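Local coordinates for VAL-1 (Chlorella virus, PDB 3A0N), which probably cleaves uronic-acid polysaccharides such as alginate by beta-elimination, as a polysaccharide lyase of family 14, and here holds a bound glucuronic acid, at residues I126-P131 against E145-G150; G91-T96 against N115-Q120; Q137-L142 against L199-W204; G150-D155 against K195-K200. All coordinates share one frame; numbering follows the deposited sequence. Where two conformers were deposited one is given.

Contact 1 (I126-P131 against E145-G150); sequences IDYIYP and EGHGIG. With BDP (beta-D-glucopyranuronic acid), chain B.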
# COMPACT_ATOMS: atom_id res chain seq x y z
N ILE A 126 -2.34 9.72 -0.85
CA ILE A 126 -0.96 10.06 -0.61
C ILE A 126 -0.07 8.79 -0.70
O ILE A 126 -0.55 7.66 -0.56
CB ILE A 126 -0.72 10.67 0.78
CG1 ILE A 126 -1.25 9.79 1.92
CG2 ILE A 126 -1.32 12.08 0.86
CD1 ILE A 126 -0.73 10.24 3.29
N ASP A 127 1.21 9.07 -0.95
CA ASP A 127 2.25 8.09 -0.75
C ASP A 127 2.62 8.12 0.72
O ASP A 127 2.76 9.20 1.30
CB ASP A 127 3.45 8.48 -1.61
CG ASP A 127 4.52 7.41 -1.72
OD1 ASP A 127 4.34 6.26 -1.25
OD2 ASP A 127 5.57 7.75 -2.32
N TYR A 128 2.79 6.99 1.39
CA TYR A 128 3.00 6.98 2.84
C TYR A 128 4.22 6.13 3.14
O TYR A 128 4.13 4.92 2.89
CB TYR A 128 1.74 6.45 3.49
CG TYR A 128 1.66 6.56 5.00
CD1 TYR A 128 1.67 7.82 5.60
CD2 TYR A 128 1.55 5.45 5.80
CE1 TYR A 128 1.60 7.93 6.99
CE2 TYR A 128 1.48 5.53 7.19
CZ TYR A 128 1.49 6.78 7.75
OH TYR A 128 1.41 6.89 9.13
N ILE A 129 5.31 6.70 3.63
CA ILE A 129 6.56 5.95 3.70
C ILE A 129 7.07 5.84 5.11
O ILE A 129 7.09 6.77 5.93
CB ILE A 129 7.64 6.70 2.85
CG1 ILE A 129 7.22 6.77 1.39
CG2 ILE A 129 9.01 6.09 3.03
CD1 ILE A 129 8.19 7.49 0.50
N TYR A 130 7.54 4.65 5.46
CA TYR A 130 8.32 4.42 6.67
C TYR A 130 9.76 4.21 6.27
O TYR A 130 10.03 3.16 5.66
CB TYR A 130 7.78 3.17 7.42
CG TYR A 130 6.70 3.49 8.43
CD1 TYR A 130 5.42 3.83 8.05
CD2 TYR A 130 6.99 3.42 9.79
CE1 TYR A 130 4.43 4.11 9.01
CE2 TYR A 130 6.03 3.71 10.75
CZ TYR A 130 4.76 4.05 10.34
OH TYR A 130 3.82 4.33 11.32
N PRO A 131 10.70 5.11 6.50
CA PRO A 131 12.10 4.90 6.11
C PRO A 131 12.82 4.12 7.18
O PRO A 131 12.35 4.05 8.33
CB PRO A 131 12.63 6.34 6.03
CG PRO A 131 11.86 7.03 7.12
CD PRO A 131 10.48 6.40 7.18
N GLU A 145 10.87 8.38 12.72
CA GLU A 145 10.30 8.69 14.02
C GLU A 145 8.78 8.81 13.92
O GLU A 145 8.31 9.29 12.89
CB GLU A 145 10.89 10.00 14.52
CG GLU A 145 12.38 9.92 14.84
CD GLU A 145 13.25 10.31 13.66
OE1 GLU A 145 12.82 10.10 12.51
OE2 GLU A 145 14.36 10.83 13.90
N GLY A 146 8.03 8.40 14.95
CA GLY A 146 6.60 8.70 14.92
C GLY A 146 5.95 7.79 13.89
O GLY A 146 6.35 6.63 13.79
N HIS A 147 4.96 8.29 13.15
CA HIS A 147 4.34 7.37 12.19
C HIS A 147 4.95 7.66 10.82
O HIS A 147 5.98 8.31 10.74
CB HIS A 147 2.83 7.50 12.19
CG HIS A 147 2.35 8.92 12.06
ND1 HIS A 147 2.28 9.58 10.85
CD2 HIS A 147 1.91 9.80 12.99
CE1 HIS A 147 1.82 10.81 11.06
NE2 HIS A 147 1.58 10.96 12.35
N GLY A 148 4.28 7.20 9.77
CA GLY A 148 4.88 7.34 8.44
C GLY A 148 4.82 8.74 7.89
O GLY A 148 4.13 9.62 8.45
N ILE A 149 5.55 8.97 6.80
CA ILE A 149 5.67 10.32 6.23
C ILE A 149 4.86 10.38 4.96
O ILE A 149 5.03 9.50 4.08
CB ILE A 149 7.14 10.62 5.95
CG1 ILE A 149 8.05 10.33 7.15
CG2 ILE A 149 7.27 12.06 5.45
CD1 ILE A 149 7.65 11.06 8.42
N GLY A 150 3.97 11.35 4.79
CA GLY A 150 3.13 11.50 3.64
C GLY A 150 3.74 12.38 2.57
O GLY A 150 4.38 13.40 2.83
C1 BDP B . -1.22 10.58 7.84
C2 BDP B . -2.37 11.54 7.58
C3 BDP B . -2.00 12.49 6.43
C4 BDP B . -0.66 13.17 6.73
C5 BDP B . 0.41 12.11 7.02
C6 BDP B . 1.69 12.82 7.54
O2 BDP B . -3.54 10.78 7.18
O3 BDP B . -3.05 13.46 6.32
O4 BDP B . -0.25 14.04 5.66
O5 BDP B . -0.02 11.30 8.12
O6A BDP B . 2.68 12.93 6.79
O1 BDP B . -1.55 9.77 8.99
O6B BDP B . 1.65 13.23 8.73

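Contact 2 (G91-T96 against N115-Q120); sequences GKHGGT and NRIMWQ. With BDP (beta-D-glucopyranuronic acid), chain B.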
# COMPACT_ATOMS: atom_id res chain seq x y z
N GLY A 91 -7.01 6.37 5.42
CA GLY A 91 -6.78 4.98 5.79
C GLY A 91 -5.77 4.36 4.81
O GLY A 91 -5.27 5.06 3.91
N LYS A 92 -5.49 3.09 5.04
CA LYS A 92 -4.50 2.39 4.23
C LYS A 92 -5.08 1.49 3.17
O LYS A 92 -6.17 0.93 3.36
CB LYS A 92 -3.70 1.47 5.18
CG LYS A 92 -2.51 2.14 5.80
CD LYS A 92 -2.95 3.18 6.83
CE LYS A 92 -1.78 3.60 7.70
NZ LYS A 92 -2.20 4.69 8.63
N HIS A 93 -4.36 1.34 2.06
CA HIS A 93 -4.59 0.25 1.11
C HIS A 93 -3.53 -0.82 1.31
O HIS A 93 -3.78 -1.87 1.92
CB HIS A 93 -4.57 0.79 -0.32
CG HIS A 93 -5.86 1.45 -0.72
ND1 HIS A 93 -6.08 1.91 -1.98
CD2 HIS A 93 -7.00 1.74 -0.01
CE1 HIS A 93 -7.28 2.45 -2.09
NE2 HIS A 93 -7.86 2.35 -0.89
N GLY A 94 -2.32 -0.58 0.82
CA GLY A 94 -1.20 -1.51 0.95
C GLY A 94 -0.02 -1.00 0.15
O GLY A 94 -0.05 0.13 -0.36
N GLY A 95 1.02 -1.83 0.07
CA GLY A 95 2.22 -1.34 -0.58
C GLY A 95 3.31 -2.38 -0.50
O GLY A 95 3.12 -3.57 -0.19
N THR A 96 4.50 -1.90 -0.72
CA THR A 96 5.71 -2.69 -0.87
C THR A 96 6.56 -2.56 0.37
O THR A 96 6.77 -1.42 0.82
CB THR A 96 6.45 -2.17 -2.12
OG1 THR A 96 5.59 -2.36 -3.25
CG2 THR A 96 7.74 -2.93 -2.40
N ASN A 115 6.58 1.35 1.53
CA ASN A 115 6.03 2.32 0.60
C ASN A 115 4.58 1.96 0.37
O ASN A 115 4.26 0.99 -0.32
CB ASN A 115 6.81 2.25 -0.71
CG ASN A 115 6.58 3.44 -1.59
OD1 ASN A 115 6.13 4.49 -1.11
ND2 ASN A 115 6.83 3.29 -2.89
N ARG A 116 3.64 2.73 0.93
CA ARG A 116 2.25 2.38 0.86
C ARG A 116 1.35 3.48 0.33
O ARG A 116 1.70 4.66 0.33
CB ARG A 116 1.71 1.99 2.27
CG ARG A 116 2.30 0.70 2.80
CD ARG A 116 1.67 0.30 4.13
NE ARG A 116 2.19 1.14 5.21
CZ ARG A 116 1.71 1.14 6.45
NH1 ARG A 116 0.70 0.38 6.86
NH2 ARG A 116 2.32 1.95 7.31
N ILE A 117 0.20 3.09 -0.19
CA ILE A 117 -0.87 3.99 -0.52
C ILE A 117 -1.78 4.22 0.69
O ILE A 117 -2.21 3.24 1.31
CB ILE A 117 -1.75 3.43 -1.63
CG1 ILE A 117 -1.00 3.32 -2.97
CG2 ILE A 117 -3.05 4.19 -1.82
CD1 ILE A 117 -0.62 4.64 -3.60
N MET A 118 -2.05 5.49 0.99
CA MET A 118 -3.16 5.82 1.87
C MET A 118 -4.20 6.63 1.14
O MET A 118 -3.86 7.42 0.26
CB MET A 118 -2.74 6.63 3.11
CG MET A 118 -2.10 5.87 4.22
SD MET A 118 -1.84 6.87 5.70
CE MET A 118 -3.54 7.20 6.22
N TRP A 119 -5.48 6.45 1.51
CA TRP A 119 -6.47 7.44 1.09
C TRP A 119 -6.51 8.51 2.19
O TRP A 119 -5.92 8.35 3.26
CB TRP A 119 -7.83 6.84 0.86
CG TRP A 119 -8.72 6.53 2.02
CD1 TRP A 119 -9.58 7.43 2.64
CD2 TRP A 119 -8.89 5.28 2.70
NE1 TRP A 119 -10.24 6.76 3.66
CE2 TRP A 119 -9.83 5.44 3.72
CE3 TRP A 119 -8.32 3.99 2.56
CZ2 TRP A 119 -10.23 4.43 4.58
CZ3 TRP A 119 -8.70 2.97 3.39
CH2 TRP A 119 -9.66 3.19 4.42
N GLN A 120 -7.20 9.59 1.79
CA GLN A 120 -7.29 10.75 2.67
C GLN A 120 -8.73 11.23 2.70
O GLN A 120 -9.60 10.68 2.04
CB GLN A 120 -6.39 11.91 2.19
CG GLN A 120 -4.94 11.44 2.17
CD GLN A 120 -4.31 11.47 3.53
OE1 GLN A 120 -4.30 10.49 4.33
NE2 GLN A 120 -3.74 12.61 3.85
C1 BDP B . -1.22 10.58 7.84
C2 BDP B . -2.37 11.54 7.58
C3 BDP B . -2.00 12.49 6.43
C4 BDP B . -0.66 13.17 6.73
C5 BDP B . 0.41 12.11 7.02
C6 BDP B . 1.69 12.82 7.54
O2 BDP B . -3.54 10.78 7.18
O3 BDP B . -3.05 13.46 6.32
O4 BDP B . -0.25 14.04 5.66
O5 BDP B . -0.02 11.30 8.12
O6A BDP B . 2.68 12.93 6.79
O1 BDP B . -1.55 9.77 8.99
O6B BDP B . 1.65 13.23 8.73

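Contact 3 (Q137-L142 against L199-W204); sequences QKIPGL and LKRINW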
# COMPACT_ATOMS: atom_id res chain seq x y z
N GLN A 137 18.86 10.49 5.16
CA GLN A 137 17.97 10.89 4.09
C GLN A 137 18.25 12.33 3.71
O GLN A 137 18.72 13.08 4.59
CB GLN A 137 16.52 10.75 4.55
CG GLN A 137 16.09 9.33 4.92
CD GLN A 137 16.03 8.36 3.74
OE1 GLN A 137 16.06 8.76 2.58
NE2 GLN A 137 15.96 7.09 4.13
N LYS A 138 18.00 12.80 2.49
CA LYS A 138 18.05 14.26 2.32
C LYS A 138 16.69 14.84 2.01
O LYS A 138 16.52 16.06 1.90
CB LYS A 138 19.01 14.67 1.21
CG LYS A 138 19.32 13.53 0.27
CD LYS A 138 18.52 13.56 -1.03
CE LYS A 138 19.30 12.71 -2.04
NZ LYS A 138 19.31 13.29 -3.41
N ILE A 139 15.68 13.99 1.80
CA ILE A 139 14.36 14.53 1.49
C ILE A 139 13.83 15.14 2.77
O ILE A 139 13.81 14.52 3.84
CB ILE A 139 13.40 13.47 0.94
CG1 ILE A 139 13.84 12.95 -0.42
CG2 ILE A 139 11.97 13.98 0.87
CD1 ILE A 139 13.28 11.59 -0.79
N PRO A 140 13.39 16.39 2.74
CA PRO A 140 12.96 17.03 3.98
C PRO A 140 11.81 16.29 4.66
O PRO A 140 10.80 15.96 4.01
CB PRO A 140 12.44 18.40 3.53
CG PRO A 140 12.15 18.22 2.07
CD PRO A 140 13.21 17.26 1.57
N GLY A 141 11.99 16.04 5.96
CA GLY A 141 10.88 15.45 6.68
C GLY A 141 10.84 13.94 6.66
O GLY A 141 10.03 13.37 7.38
N LEU A 142 11.68 13.32 5.85
CA LEU A 142 11.72 11.85 5.82
C LEU A 142 12.55 11.30 6.97
O LEU A 142 13.75 11.00 6.86
CB LEU A 142 12.23 11.41 4.43
CG LEU A 142 12.11 9.91 4.18
CD1 LEU A 142 10.65 9.46 4.22
CD2 LEU A 142 12.67 9.53 2.81
N LEU A 199 8.62 10.71 -6.59
CA LEU A 199 9.46 11.17 -5.50
C LEU A 199 10.84 10.56 -5.72
O LEU A 199 10.97 9.33 -5.74
CB LEU A 199 8.95 10.80 -4.11
CG LEU A 199 9.90 11.17 -2.98
CD1 LEU A 199 10.16 12.68 -2.92
CD2 LEU A 199 9.40 10.69 -1.62
N LYS A 200 11.88 11.37 -5.88
CA LYS A 200 13.20 10.78 -6.09
C LYS A 200 14.11 11.10 -4.92
O LYS A 200 13.77 11.94 -4.08
CB LYS A 200 13.83 11.29 -7.39
CG LYS A 200 12.95 11.12 -8.62
CD LYS A 200 13.73 11.22 -9.93
CE LYS A 200 12.77 11.28 -11.11
NZ LYS A 200 13.37 10.78 -12.38
N ARG A 201 15.27 10.44 -4.86
CA ARG A 201 16.34 10.70 -3.91
C ARG A 201 16.15 9.99 -2.58
O ARG A 201 16.64 10.44 -1.52
CB ARG A 201 16.52 12.20 -3.72
CG ARG A 201 16.78 13.02 -4.98
CD ARG A 201 16.15 14.40 -4.86
NE ARG A 201 16.58 15.08 -3.64
CZ ARG A 201 15.82 15.38 -2.60
NH1 ARG A 201 14.54 15.06 -2.58
NH2 ARG A 201 16.34 16.00 -1.55
N ILE A 202 15.47 8.84 -2.61
CA ILE A 202 15.26 8.10 -1.38
C ILE A 202 16.33 7.07 -1.03
O ILE A 202 16.79 6.34 -1.93
CB ILE A 202 13.91 7.36 -1.50
CG1 ILE A 202 12.74 8.29 -1.85
CG2 ILE A 202 13.59 6.55 -0.24
CD1 ILE A 202 11.54 7.54 -2.40
N ASN A 203 16.73 6.92 0.22
CA ASN A 203 17.53 5.79 0.71
C ASN A 203 16.53 4.74 1.24
O ASN A 203 15.97 4.94 2.31
CB ASN A 203 18.54 6.14 1.78
CG ASN A 203 19.95 6.43 1.29
OD1 ASN A 203 20.79 6.88 2.11
ND2 ASN A 203 20.21 6.22 0.02
N TRP A 204 16.31 3.69 0.46
CA TRP A 204 15.32 2.66 0.79
C TRP A 204 15.91 1.63 1.73
O TRP A 204 15.19 1.02 2.52
CB TRP A 204 14.81 1.95 -0.47
CG TRP A 204 13.65 2.67 -1.11
CD1 TRP A 204 13.61 3.14 -2.40
CD2 TRP A 204 12.39 3.01 -0.51
NE1 TRP A 204 12.40 3.75 -2.64
CE2 TRP A 204 11.65 3.67 -1.49
CE3 TRP A 204 11.82 2.81 0.76
CZ2 TRP A 204 10.35 4.15 -1.27
CZ3 TRP A 204 10.53 3.28 0.99
CH2 TRP A 204 9.84 3.94 -0.03
O HOH W 1 16.24 11.00 1.15

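Contact 4 (G150-D155 against K195-K200); sequences GFFQDD and KKEVLK. With BDP (beta-D-glucopyranuronic acid), chain B.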
# COMPACT_ATOMS: atom_id res chain seq x y z
N GLY A 150 3.97 11.35 4.79
CA GLY A 150 3.13 11.50 3.64
C GLY A 150 3.74 12.38 2.57
O GLY A 150 4.38 13.40 2.83
N PHE A 151 3.56 11.99 1.31
CA PHE A 151 3.89 12.78 0.13
C PHE A 151 2.70 12.86 -0.82
O PHE A 151 1.83 11.97 -0.84
CB PHE A 151 5.11 12.17 -0.59
CG PHE A 151 6.35 12.17 0.29
CD1 PHE A 151 7.18 13.26 0.37
CD2 PHE A 151 6.70 11.07 1.06
CE1 PHE A 151 8.27 13.29 1.20
CE2 PHE A 151 7.80 11.09 1.90
CZ PHE A 151 8.62 12.20 1.96
N PHE A 152 2.68 13.91 -1.62
CA PHE A 152 1.72 14.19 -2.68
C PHE A 152 0.35 14.62 -2.18
O PHE A 152 -0.65 14.49 -2.84
CB PHE A 152 1.54 12.99 -3.66
CG PHE A 152 2.84 12.36 -4.15
CD1 PHE A 152 3.95 13.10 -4.49
CD2 PHE A 152 2.91 10.98 -4.28
CE1 PHE A 152 5.12 12.50 -4.95
CE2 PHE A 152 4.07 10.36 -4.73
CZ PHE A 152 5.17 11.12 -5.06
N GLN A 153 0.34 15.17 -0.95
CA GLN A 153 -0.91 15.67 -0.42
C GLN A 153 -1.63 16.66 -1.33
O GLN A 153 -2.86 16.59 -1.45
CB GLN A 153 -0.65 16.40 0.91
CG GLN A 153 -0.25 15.45 2.04
CD GLN A 153 1.25 15.29 2.17
OE1 GLN A 153 2.02 15.55 1.25
NE2 GLN A 153 1.64 14.83 3.36
N ASP A 154 -0.89 17.58 -1.96
CA ASP A 154 -1.57 18.53 -2.84
C ASP A 154 -2.01 17.97 -4.19
O ASP A 154 -2.75 18.60 -4.94
CB ASP A 154 -0.62 19.71 -3.19
CG ASP A 154 -0.29 20.63 -2.04
OD1 ASP A 154 -1.11 20.62 -1.09
OD2 ASP A 154 0.74 21.35 -2.07
N ASP A 155 -1.47 16.80 -4.54
CA ASP A 155 -1.43 16.30 -5.89
C ASP A 155 -2.57 15.36 -6.26
O ASP A 155 -2.91 15.14 -7.42
CB ASP A 155 -0.09 15.58 -6.16
CG ASP A 155 1.07 16.50 -5.90
OD1 ASP A 155 1.04 17.67 -6.37
OD2 ASP A 155 2.08 16.17 -5.23
N LYS A 195 -2.98 9.82 -13.40
CA LYS A 195 -2.11 10.91 -13.00
C LYS A 195 -0.94 10.35 -12.19
O LYS A 195 -1.20 9.69 -11.17
CB LYS A 195 -2.79 12.00 -12.15
CG LYS A 195 -1.76 13.03 -11.67
CD LYS A 195 -2.41 14.16 -10.86
CE LYS A 195 -1.36 15.15 -10.35
NZ LYS A 195 -2.01 16.39 -9.81
N LYS A 196 0.31 10.55 -12.55
CA LYS A 196 1.49 10.05 -11.88
C LYS A 196 2.30 11.16 -11.21
O LYS A 196 2.52 12.22 -11.83
CB LYS A 196 2.33 9.28 -12.91
CG LYS A 196 3.60 8.66 -12.34
CD LYS A 196 4.27 7.85 -13.46
CE LYS A 196 5.43 7.01 -12.95
NZ LYS A 196 5.78 5.94 -13.93
N GLU A 197 2.70 10.89 -9.96
CA GLU A 197 3.62 11.73 -9.24
C GLU A 197 4.81 10.90 -8.78
O GLU A 197 4.61 9.74 -8.34
CB GLU A 197 2.94 12.39 -8.03
CG GLU A 197 1.96 13.49 -8.44
CD GLU A 197 2.63 14.67 -9.12
OE1 GLU A 197 3.87 14.84 -9.00
OE2 GLU A 197 1.90 15.45 -9.78
N VAL A 198 6.01 11.42 -8.88
CA VAL A 198 7.25 10.75 -8.59
C VAL A 198 8.01 11.45 -7.47
O VAL A 198 8.08 12.69 -7.42
CB VAL A 198 8.16 10.72 -9.84
CG1 VAL A 198 9.38 9.84 -9.61
CG2 VAL A 198 7.37 10.22 -11.05
N LEU A 199 8.62 10.71 -6.59
CA LEU A 199 9.46 11.17 -5.50
C LEU A 199 10.84 10.56 -5.72
O LEU A 199 10.97 9.33 -5.74
CB LEU A 199 8.95 10.80 -4.11
CG LEU A 199 9.90 11.17 -2.98
CD1 LEU A 199 10.16 12.68 -2.92
CD2 LEU A 199 9.40 10.69 -1.62
N LYS A 200 11.88 11.37 -5.88
CA LYS A 200 13.20 10.78 -6.09
C LYS A 200 14.11 11.10 -4.92
O LYS A 200 13.77 11.94 -4.08
CB LYS A 200 13.83 11.29 -7.39
CG LYS A 200 12.95 11.12 -8.62
CD LYS A 200 13.73 11.22 -9.93
CE LYS A 200 12.77 11.28 -11.11
NZ LYS A 200 13.37 10.78 -12.38
C1 BDP B . -1.22 10.58 7.84
C2 BDP B . -2.37 11.54 7.58
C3 BDP B . -2.00 12.49 6.43
C4 BDP B . -0.66 13.17 6.73
C5 BDP B . 0.41 12.11 7.02
C6 BDP B . 1.69 12.82 7.54
O2 BDP B . -3.54 10.78 7.18
O3 BDP B . -3.05 13.46 6.32
O4 BDP B . -0.25 14.04 5.66
O5 BDP B . -0.02 11.30 8.12
O6A BDP B . 2.68 12.93 6.79
O1 BDP B . -1.55 9.77 8.99
O6B BDP B . 1.65 13.23 8.73
O HOH W 2 0.24 17.52 -8.86

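Contact 1 (I126-P131 against E145-G150)
Tyr128 and Tyr130 both lay their rings against the bare backbone of Gly148, and they come at it in different ways. The Tyr130 ring takes the CA of Gly148 over one face, with CE1 of Tyr130 only 3.2 Å from N of Gly148. Tyr128 meets the peptide that follows this residue obliquely, its CE1 3.4 Å from O of Gly148. Having no side chain, Gly148 lets the two aromatic groups close in on its main chain together, while CE2 of Tyr128 sits at the edge of the Tyr130 ring.

With CG trans to its backbone N (chi1 -171°), Tyr128 carries its hydroxyl to the loop, where OH accepts a bond of 3.0 Å from N of Gly148; at 141° it is clearly bent. His147 crosses Tyr128 at about a right angle, and its ND1 makes a weak bond back to O of Gly148. The imidazole turns an edge to the sugar: CE1 of His147, next to ND1, lies 3.4 Å from O6B of the glucuronic acid, which is in the plane of the ring. O6A, the other carboxylate oxygen, takes a hydrogen bond of 2.9 Å from N of Gly150. One strand end thus helps form the sugar site.

Paired antiparallel bonds between Ile129 and Ile149 zip the strands together. Strand 149-151 is the outermost strand of the sheet, with 125-130 inside it and 112-119 beyond. The hydroxyl of Tyr130 is bonded to N of Tyr106, and the carboxylate of Asp127 to Ser188 on strand 186-192 of the other sheet.

Contact 2 (G91-T96 against N115-Q120)
Trp119 tucks its CG between its own N and carbonyl carbon (chi1 79°), which folds the indole back over Gly91. The CA of Gly91 stands 3.4 Å above the centroid of the six-membered ring of Trp119, a CH-pi contact that glycine suits because nothing projects from it toward the ring. Lys92 bends at chi2 (71°) and then runs on extended beside Met118, both pointing the same way, with NZ of Lys92 3.7 Å from SD of Met118; the amine itself is bonded to O of Gly222. Met118 turns its methyl back at chi3, toward the sugar: its CE is 3.7 Å from O2 of the glucuronic acid.

A beta bulge shifts the pairing by one residue between Lys92 and Gly95. Across it Ile117 uses both backbone groups, O to N of His93 (3.0 Å) and N to O of Gly94 (3.0 Å). The cost is the buried N of Gly94, which has no partner in the model.

Strand 91-99 has 212-221 on its other flank, and 112-119 has 125-130. Opposite the Lys92 and Met118 face, His93 and Ile117 pack against strand 165-173 of the second sheet, with NE2 of His93 bonded to Tyr81.

Contact 3 (Q137-L142 against L199-W204)
A type II beta turn from Ile139 to Leu142, in the loop between strands 125-130 and 149-151 of one sheet, packs against the end of strand 195-202 of the other, where Arg201 and Ile202 form a G1 beta bulge opposite Gly186. Pro140 and Gly141 fill the two corners: the ring of proline favours the first, and the positive phi of the second comes easily to glycine.

Just before the turn, Gln137 bends at chi2 (-68°) and presents its amide to the backbone of Asn203. NE2 of Gln137 gives an almost straight bond of 2.8 Å to O of Asn203, and OE1 of Gln137 receives one of 3.1 Å from N of Asn203. Both run in the carbonyl plane on a lone pair, fixing the amide's rotation and satisfying both backbone groups of Asn203, just past the strand.

Ile139 supplies the apolar part. Its CD1 reaches CG1 of Ile202 at 3.5 Å and also touches the branched end of Leu199, while Leu142 meets CG2 of Ile202 more loosely. Toward solvent, Lys138 lies with CD over one face of the Arg201 guanidinium; its amine, weakly bonded to O of Leu184, comes so near the Arg201 side chain that its modelled position is doubtful.

A water bridges loop and strand: it donates to OE1 of Gln137 (2.7 Å) and O of Arg201 (2.8 Å) and accepts from N of Ile139 (3.1 Å).

Contact 4 (G150-D155 against K195-K200)
Phe152 offers one ring face to Glu197, whose CB stands 3.6 Å from the ring centroid of Phe152 and almost straight above it. CB of Phe151 lies over the opposite face, so the ring is held between its own neighbour and the facing strand; its edge meets the backbone N of Leu199. The Phe151 ring takes one methyl of Leu199 over its face, CD2 of Leu199 standing 3.7 Å from the centroid of the Phe151 ring.

Farther along, Lys195, every torsion of its chain near 180°, gives NZ to O of Asp155 in a bond of 2.8 Å, in the carbonyl plane on a lone pair. The carboxylates of Asp155 and Glu197 stack with planes 22° apart.

What positions these groups is the bend after strand 149-151, where N of Asp155 bonds to O of Phe152. On its far side Gln153 sends NE2 to O4 of the glucuronic acid (3.1 Å).

Two like charges, OD1 of Asp155 and OE2 of Glu197, lie 4.2 Å apart. A water donates to both oxygens and accepts from NZ of Lys195, so these bonds and the nearby amine probably offset the repulsion, consistent with both acids staying ionised.

Along the chain, contact 2 closes before contact 1 opens; the turn of contact 3 lies between the segments of contact 1, and contacts 3 and 4 both use strand 195-202, sharing Leu199 and Lys200. Contacts 1 and 2, with centres 10 Å apart, are strand pairings within one seven-stranded sheet, joined where strands 112-119 and 125-130 pair. Contact 4, its centre 13 Å from that of contact 1, shares Gly150 with it and ties the edge of that sheet to the second; contact 3 pins a loop there. This fits the beta-sandwich of the concanavalin clan. Contacts 1, 2 and 4 touch the sugar, whose site spans strands 112-119, 125-130 and 149-151 and the bend after the last.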